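Rhamnonate dehydratase (Gibberella zeae PH-1, PDB 3FXG) probably catalyses the magnesium-dependent dehydration of L-rhamnonate to the 2-keto-3-deoxy sugar acid, as a member of the enolase superfamily. Local coordinates at residues G65-E70 with I133-L138; L111-M116 with L305-K310; Y330-Q335 with A378-P383. One frame throughout, in Å; residues are numbered along the deposited sequence.

Interaction 1: G65-E70 with I133-L138; sequences GSFLVE and ISVIDL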
# COMPACT_ATOMS: atom_id res chain seq x y z
N GLY A 65 -5.95 44.15 6.52
CA GLY A 65 -5.10 45.24 6.95
C GLY A 65 -4.03 44.72 7.90
O GLY A 65 -3.97 43.52 8.18
N SER A 66 -3.19 45.62 8.40
CA SER A 66 -2.11 45.24 9.30
C SER A 66 -2.39 45.66 10.74
O SER A 66 -3.19 46.57 10.98
CB SER A 66 -0.80 45.89 8.85
OG SER A 66 -0.54 45.62 7.48
N PHE A 67 -1.74 45.00 11.69
CA PHE A 67 -1.88 45.34 13.10
C PHE A 67 -0.54 45.17 13.79
O PHE A 67 0.37 44.52 13.26
CB PHE A 67 -2.99 44.50 13.78
CG PHE A 67 -2.60 43.08 14.11
CD1 PHE A 67 -2.44 42.68 15.44
CD2 PHE A 67 -2.45 42.12 13.11
CE1 PHE A 67 -2.15 41.35 15.77
CE2 PHE A 67 -2.16 40.79 13.42
CZ PHE A 67 -2.01 40.40 14.75
N LEU A 68 -0.40 45.77 14.97
CA LEU A 68 0.83 45.70 15.74
C LEU A 68 0.54 45.28 17.16
O LEU A 68 -0.45 45.71 17.76
CB LEU A 68 1.53 47.06 15.76
CG LEU A 68 2.79 47.17 16.61
CD1 LEU A 68 3.99 46.68 15.81
CD2 LEU A 68 3.02 48.62 17.03
N VAL A 69 1.40 44.44 17.71
CA VAL A 69 1.24 43.98 19.08
C VAL A 69 2.46 44.40 19.90
O VAL A 69 3.59 44.26 19.44
CB VAL A 69 1.10 42.44 19.15
CG1 VAL A 69 1.19 41.97 20.59
CG2 VAL A 69 -0.22 42.01 18.53
N GLU A 70 2.22 44.93 21.09
CA GLU A 70 3.31 45.33 21.97
C GLU A 70 3.14 44.56 23.27
O GLU A 70 2.05 44.49 23.83
CB GLU A 70 3.27 46.83 22.29
CG GLU A 70 3.44 47.76 21.10
CD GLU A 70 3.62 49.22 21.52
OE1 GLU A 70 2.85 49.68 22.39
OE2 GLU A 70 4.51 49.90 20.99
N ILE A 133 -2.02 34.52 16.85
CA ILE A 133 -1.09 33.85 17.74
C ILE A 133 0.35 34.05 17.25
O ILE A 133 1.26 34.25 18.05
CB ILE A 133 -1.39 32.34 17.82
CG1 ILE A 133 -2.76 32.12 18.47
CG2 ILE A 133 -0.30 31.63 18.63
CD1 ILE A 133 -3.21 30.67 18.49
N SER A 134 0.53 34.02 15.93
CA SER A 134 1.86 34.19 15.35
C SER A 134 2.50 35.52 15.71
O SER A 134 3.68 35.58 16.09
CB SER A 134 1.80 34.07 13.82
OG SER A 134 1.29 32.82 13.41
N VAL A 135 1.74 36.60 15.59
CA VAL A 135 2.25 37.93 15.90
C VAL A 135 2.56 38.07 17.39
O VAL A 135 3.54 38.73 17.76
CB VAL A 135 1.26 39.02 15.46
CG1 VAL A 135 1.79 40.39 15.82
CG2 VAL A 135 1.04 38.92 13.95
N ILE A 136 1.74 37.47 18.24
CA ILE A 136 1.97 37.54 19.68
C ILE A 136 3.27 36.81 20.01
O ILE A 136 4.09 37.30 20.80
CB ILE A 136 0.81 36.90 20.46
CG1 ILE A 136 -0.44 37.78 20.33
CG2 ILE A 136 1.20 36.72 21.93
CD1 ILE A 136 -1.71 37.16 20.93
N ASP A 137 3.46 35.65 19.40
CA ASP A 137 4.66 34.85 19.62
C ASP A 137 5.90 35.62 19.18
O ASP A 137 6.91 35.63 19.88
CB ASP A 137 4.58 33.53 18.84
CG ASP A 137 5.77 32.62 19.11
OD1 ASP A 137 5.89 32.10 20.24
OD2 ASP A 137 6.58 32.42 18.18
N LEU A 138 5.82 36.26 18.01
CA LEU A 138 6.95 37.03 17.50
C LEU A 138 7.26 38.20 18.44
O LEU A 138 8.43 38.53 18.65
CB LEU A 138 6.64 37.55 16.08
CG LEU A 138 6.62 36.47 14.98
CD1 LEU A 138 6.12 37.06 13.67
CD2 LEU A 138 8.02 35.90 14.81

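Interaction 2: L111-M116 with L305-K310; sequences LLFEQM and LTELLK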
# COMPACT_ATOMS: atom_id res chain seq x y z
N LEU A 111 4.92 26.76 26.37
CA LEU A 111 3.67 26.72 27.12
C LEU A 111 2.64 27.70 26.55
O LEU A 111 1.49 27.34 26.30
CB LEU A 111 3.91 27.06 28.60
CG LEU A 111 2.64 27.25 29.43
CD1 LEU A 111 1.93 25.91 29.59
CD2 LEU A 111 2.98 27.84 30.79
N LEU A 112 3.06 28.94 26.35
CA LEU A 112 2.15 29.96 25.84
C LEU A 112 1.57 29.62 24.47
O LEU A 112 0.40 29.88 24.21
CB LEU A 112 2.85 31.32 25.82
CG LEU A 112 3.26 31.82 27.20
CD1 LEU A 112 4.00 33.15 27.07
CD2 LEU A 112 2.04 31.98 28.10
N PHE A 113 2.38 29.03 23.59
CA PHE A 113 1.85 28.68 22.27
C PHE A 113 0.82 27.56 22.37
O PHE A 113 -0.24 27.63 21.76
CB PHE A 113 2.95 28.24 21.31
CG PHE A 113 2.42 27.77 19.99
CD1 PHE A 113 2.02 28.68 19.02
CD2 PHE A 113 2.20 26.41 19.76
CE1 PHE A 113 1.40 28.25 17.84
CE2 PHE A 113 1.58 25.97 18.58
CZ PHE A 113 1.19 26.89 17.63
N GLU A 114 1.14 26.52 23.13
CA GLU A 114 0.22 25.40 23.28
C GLU A 114 -1.10 25.87 23.87
O GLU A 114 -2.17 25.41 23.46
CB GLU A 114 0.82 24.31 24.18
CG GLU A 114 2.09 23.68 23.62
CD GLU A 114 1.88 23.06 22.25
OE1 GLU A 114 0.93 22.26 22.11
OE2 GLU A 114 2.66 23.38 21.33
N GLN A 115 -1.04 26.78 24.83
CA GLN A 115 -2.26 27.28 25.45
C GLN A 115 -3.10 28.07 24.46
O GLN A 115 -4.30 27.83 24.31
CB GLN A 115 -1.93 28.14 26.67
CG GLN A 115 -1.28 27.35 27.81
CD GLN A 115 -1.09 28.17 29.06
OE1 GLN A 115 -0.76 29.36 29.00
NE2 GLN A 115 -1.28 27.54 30.22
N MSE A 116 -2.48 29.02 23.76
CA MSE A 116 -3.23 29.82 22.80
C MSE A 116 -3.77 28.97 21.67
O MSE A 116 -4.91 29.16 21.23
CB MSE A 116 -2.34 30.94 22.24
CG MSE A 116 -1.91 31.98 23.26
SE MSE A 116 -1.03 33.50 22.43
CE MSE A 116 0.75 32.75 22.26
N LEU A 305 7.23 31.89 15.46
CA LEU A 305 8.58 31.35 15.41
C LEU A 305 8.68 30.05 16.20
O LEU A 305 9.31 29.08 15.75
CB LEU A 305 9.58 32.38 15.94
CG LEU A 305 11.05 31.94 16.01
CD1 LEU A 305 11.51 31.47 14.64
CD2 LEU A 305 11.91 33.09 16.50
N THR A 306 8.08 30.01 17.38
CA THR A 306 8.11 28.82 18.21
C THR A 306 7.61 27.59 17.44
O THR A 306 8.26 26.55 17.42
CB THR A 306 7.24 29.01 19.47
OG1 THR A 306 7.72 30.15 20.21
CG2 THR A 306 7.31 27.77 20.37
N GLU A 307 6.46 27.72 16.79
CA GLU A 307 5.91 26.60 16.02
C GLU A 307 6.74 26.35 14.76
O GLU A 307 6.91 25.21 14.33
CB GLU A 307 4.45 26.88 15.63
CG GLU A 307 3.76 25.72 14.91
CD GLU A 307 3.28 24.62 15.85
OE1 GLU A 307 4.04 24.20 16.75
OE2 GLU A 307 2.13 24.15 15.68
N LEU A 308 7.26 27.43 14.16
CA LEU A 308 8.07 27.30 12.95
C LEU A 308 9.33 26.48 13.23
O LEU A 308 9.78 25.72 12.38
CB LEU A 308 8.46 28.68 12.42
CG LEU A 308 9.32 28.70 11.15
CD1 LEU A 308 8.65 27.91 10.03
CD2 LEU A 308 9.55 30.15 10.73
N LEU A 309 9.91 26.65 14.41
CA LEU A 309 11.10 25.89 14.77
C LEU A 309 10.78 24.39 14.76
O LEU A 309 11.61 23.58 14.37
CB LEU A 309 11.59 26.30 16.17
CG LEU A 309 12.18 27.71 16.28
CD1 LEU A 309 12.37 28.08 17.75
CD2 LEU A 309 13.50 27.77 15.53
N LYS A 310 9.58 24.04 15.20
CA LYS A 310 9.16 22.64 15.23
C LYS A 310 8.86 22.11 13.83
O LYS A 310 9.12 20.95 13.52
CB LYS A 310 7.94 22.46 16.13
CG LYS A 310 8.23 22.77 17.61
CD LYS A 310 7.05 22.42 18.49
CE LYS A 310 7.38 22.67 19.97
NZ LYS A 310 7.66 24.10 20.23
O HOH W 1 4.90 24.53 21.99

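Interaction 3: Y330-Q335 with A378-P383; sequences YSYHFQ and ADLDKP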
# COMPACT_ATOMS: atom_id res chain seq x y z
N TYR A 330 11.57 38.61 10.58
CA TYR A 330 11.01 37.47 11.29
C TYR A 330 11.47 36.18 10.60
O TYR A 330 11.61 35.14 11.24
CB TYR A 330 9.49 37.55 11.33
CG TYR A 330 8.99 38.85 11.91
CD1 TYR A 330 9.52 39.34 13.10
CD2 TYR A 330 8.01 39.60 11.25
CE1 TYR A 330 9.09 40.56 13.63
CE2 TYR A 330 7.58 40.82 11.77
CZ TYR A 330 8.13 41.29 12.96
OH TYR A 330 7.72 42.50 13.47
N SER A 331 11.69 36.27 9.30
CA SER A 331 12.15 35.11 8.54
C SER A 331 13.67 35.10 8.44
O SER A 331 14.29 34.04 8.43
CB SER A 331 11.52 35.09 7.15
OG SER A 331 11.67 36.34 6.50
N TYR A 332 14.29 36.28 8.37
CA TYR A 332 15.74 36.35 8.27
C TYR A 332 16.42 35.67 9.46
O TYR A 332 17.34 34.87 9.29
CB TYR A 332 16.24 37.80 8.18
CG TYR A 332 15.57 38.61 7.09
CD1 TYR A 332 14.97 37.99 6.00
CD2 TYR A 332 15.54 40.01 7.16
CE1 TYR A 332 14.35 38.73 5.00
CE2 TYR A 332 14.92 40.76 6.16
CZ TYR A 332 14.33 40.11 5.09
OH TYR A 332 13.70 40.84 4.11
N HIS A 333 15.95 35.99 10.67
CA HIS A 333 16.54 35.40 11.86
C HIS A 333 16.37 33.89 11.90
O HIS A 333 17.21 33.17 12.44
CB HIS A 333 15.93 36.03 13.12
CG HIS A 333 16.51 37.37 13.47
ND1 HIS A 333 16.25 38.51 12.74
CD2 HIS A 333 17.33 37.75 14.48
CE1 HIS A 333 16.87 39.54 13.29
NE2 HIS A 333 17.54 39.10 14.34
N PHE A 334 15.28 33.41 11.31
CA PHE A 334 15.02 31.99 11.27
C PHE A 334 15.91 31.30 10.22
O PHE A 334 16.60 30.33 10.53
CB PHE A 334 13.55 31.73 10.94
CG PHE A 334 13.22 30.28 10.77
CD1 PHE A 334 13.18 29.43 11.87
CD2 PHE A 334 12.98 29.76 9.51
CE1 PHE A 334 12.90 28.07 11.71
CE2 PHE A 334 12.70 28.40 9.34
CZ PHE A 334 12.66 27.56 10.44
N GLN A 335 15.89 31.82 9.00
CA GLN A 335 16.68 31.24 7.91
C GLN A 335 18.17 31.15 8.17
O GLN A 335 18.83 30.21 7.73
CB GLN A 335 16.48 32.04 6.61
CG GLN A 335 15.14 31.82 5.94
CD GLN A 335 14.74 30.36 5.89
OE1 GLN A 335 14.33 29.79 6.90
NE2 GLN A 335 14.86 29.75 4.71
N ALA A 378 25.78 40.24 10.40
CA ALA A 378 26.02 41.57 10.93
C ALA A 378 24.77 42.44 10.79
O ALA A 378 24.44 43.20 11.69
CB ALA A 378 27.20 42.22 10.21
N ASP A 379 24.08 42.31 9.66
CA ASP A 379 22.86 43.09 9.42
C ASP A 379 21.80 42.79 10.47
O ASP A 379 20.93 43.61 10.75
CB ASP A 379 22.26 42.78 8.04
CG ASP A 379 23.16 43.17 6.89
OD1 ASP A 379 23.77 44.26 6.94
OD2 ASP A 379 23.25 42.39 5.92
N LEU A 380 21.87 41.60 11.06
CA LEU A 380 20.89 41.18 12.05
C LEU A 380 21.33 41.38 13.50
O LEU A 380 20.58 41.05 14.43
CB LEU A 380 20.55 39.70 11.83
CG LEU A 380 20.14 39.31 10.41
CD1 LEU A 380 19.80 37.83 10.36
CD2 LEU A 380 18.95 40.14 9.96
N ASP A 381 22.52 41.93 13.70
CA ASP A 381 23.02 42.13 15.06
C ASP A 381 22.47 43.33 15.81
O ASP A 381 23.16 44.33 16.01
CB ASP A 381 24.55 42.16 15.07
CG ASP A 381 25.16 40.77 14.92
OD1 ASP A 381 24.55 39.79 15.39
OD2 ASP A 381 26.26 40.66 14.34
N LYS A 382 21.21 43.21 16.22
CA LYS A 382 20.52 44.23 16.99
C LYS A 382 19.61 43.45 17.93
O LYS A 382 19.25 42.31 17.64
CB LYS A 382 19.69 45.14 16.07
CG LYS A 382 20.54 46.04 15.19
CD LYS A 382 19.69 46.91 14.28
CE LYS A 382 20.56 47.75 13.36
NZ LYS A 382 19.75 48.44 12.32
N PRO A 383 19.24 44.04 19.08
CA PRO A 383 18.37 43.36 20.05
C PRO A 383 17.05 42.87 19.45
O PRO A 383 16.41 43.58 18.68
CB PRO A 383 18.17 44.42 21.12
CG PRO A 383 19.46 45.19 21.07
CD PRO A 383 19.67 45.35 19.59
O HOH W 2 18.03 42.02 14.93

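Interaction 1: G65-E70 with I133-L138
V135 points from helix 128-148 toward F67 and V69, two residues on one face of strand 66-73. This is sheet-on-helix packing in the N-terminal capping domain of the enolase fold, where an antiparallel sheet lies against helices. The tight part is a three-residue apolar cluster. F67 and V135 reach for each other from opposite directions. The phenyl ring starts between the backbone N and the carbonyl carbon (chi1 77°), which carries the ring away from the strand, across to the helix. There the ring atom CZ meets V135 CG2 at 3.5 Å, and the neighbouring CE2 of F67 lies 3.7 Å from the same methyl. The approach to the ring is oblique, at its far end. V135 CB is also close, 3.6 Å from F67 CZ, and the fork of the valine thus straddles that end. The looser part lies round I136. Although I136 CA is only 6.5 Å from V69 CA, the nearest pair of CA atoms across the contact, its side chain comes no closer than I136 CG1 at 4.5 Å from V69 CG1, and packs instead on L101 of helix 86-101. F67 touches A89 and C90 of that same helix, while L68, on the other face of the strand, turns from helix 128-148 to F17 of strand 11-19. The three touching residues are all buried, and A81 of strand 78-84 also packs on V135. Of the two V135 methyls, CG2 makes the closest contact to the phenyl ring; CG1, anti to the backbone N (chi1 179°), also reaches V69 and rests 3.7 Å from V69 CG2.

Interaction 2: L111-M116 with L305-K310
F113 projects from helix 109-119 with its ring crossing the side chain of E307, on helix 305-316, at about a right angle. E307 CB lies over one ring face, offset towards the rim, in a CH-pi contact 4.2 Å from the centroid and 24° off the normal. Bent at chi2 (80°), the glutamate chain runs across the far end of the ring, bringing its CD to 3.5 Å from F113 CE2 with carboxylate and ring planes 49° apart. The F113 CB end meets T306 more loosely, 4.5 Å from its CG2 methyl. Next comes E114, whose OE2 lies at the edge of the F113 ring, in its plane. This oxygen accepts a bond from a water 2.6 Å away; the water accepts a weak bond from K310 NZ, which also bonds to N110 OD1. E114 OE2 and E307 OE1, though 4.9 Å apart, share R280 in salt bridges, which probably offsets their like charges. Further on, Q115 packs on W49 of the third subunit, and M116 on F97 and F100 of helix 86-101. A phenyl ring packed on a glutamate chain thus joins the capping domain to a helix of the barrel domain, the two-domain architecture of the enolase superfamily.

Interaction 3: Y330-Q335 with A378-P383
L380 swings its CG anti to the carbonyl carbon (chi1 -51°) and H333 does the same with its imidazole (chi1 -80°), and from these positions the two side chains slide past each other in opposite directions. The contact belongs to the barrel domain of the enolase fold, where the loop after strand 374-376 lies against helix 329-335. L380 CB makes an off-centre CH-pi contact with the H333 ring, 4.3 Å from its centroid and 29° off the normal. One branch goes on to the previous residue: L380 CD2 lies 4.0 Å from Y332 CB. The other, CD1, rests at the same distance from the Y332 carbonyl oxygen, so both methyls lie on the turn at Y332. H333 ND1 is bonded to P329 O, which fixes the turn of the ring, while NE2 reaches a water at the ring edge through a weak bond. That water lies 2.8 Å from L380 O and 3.0 Å from K382 O. An inverse gamma turn centred on D381, whose OD1 bonds to Y153 OH, shapes the loop here, and K382 N donates to L380 O over 2.9 Å.

In the fold
All three contacts are buried, yet they differ in place and chemistry. Interaction 1 lies inside the capping domain and is wholly apolar; interaction 2 bridges that domain and the barrel domain, mixing ring packing with charge; interaction 3 stays within the barrel domain and, like interaction 2, includes a water, here beside an imidazole and two carbonyl oxygens. Both of the latter also touch the second subunit. Helix 128-148 links the first two, since D137 OD1 lies 2.7 Å from T306 OG1, a probable hydrogen bond, and I133 packs on F113. F334 of helix 329-335 rests on L305, L308 and L309, tying interactions 2 and 3, whereas L138 against Y330 joins 1 and 3.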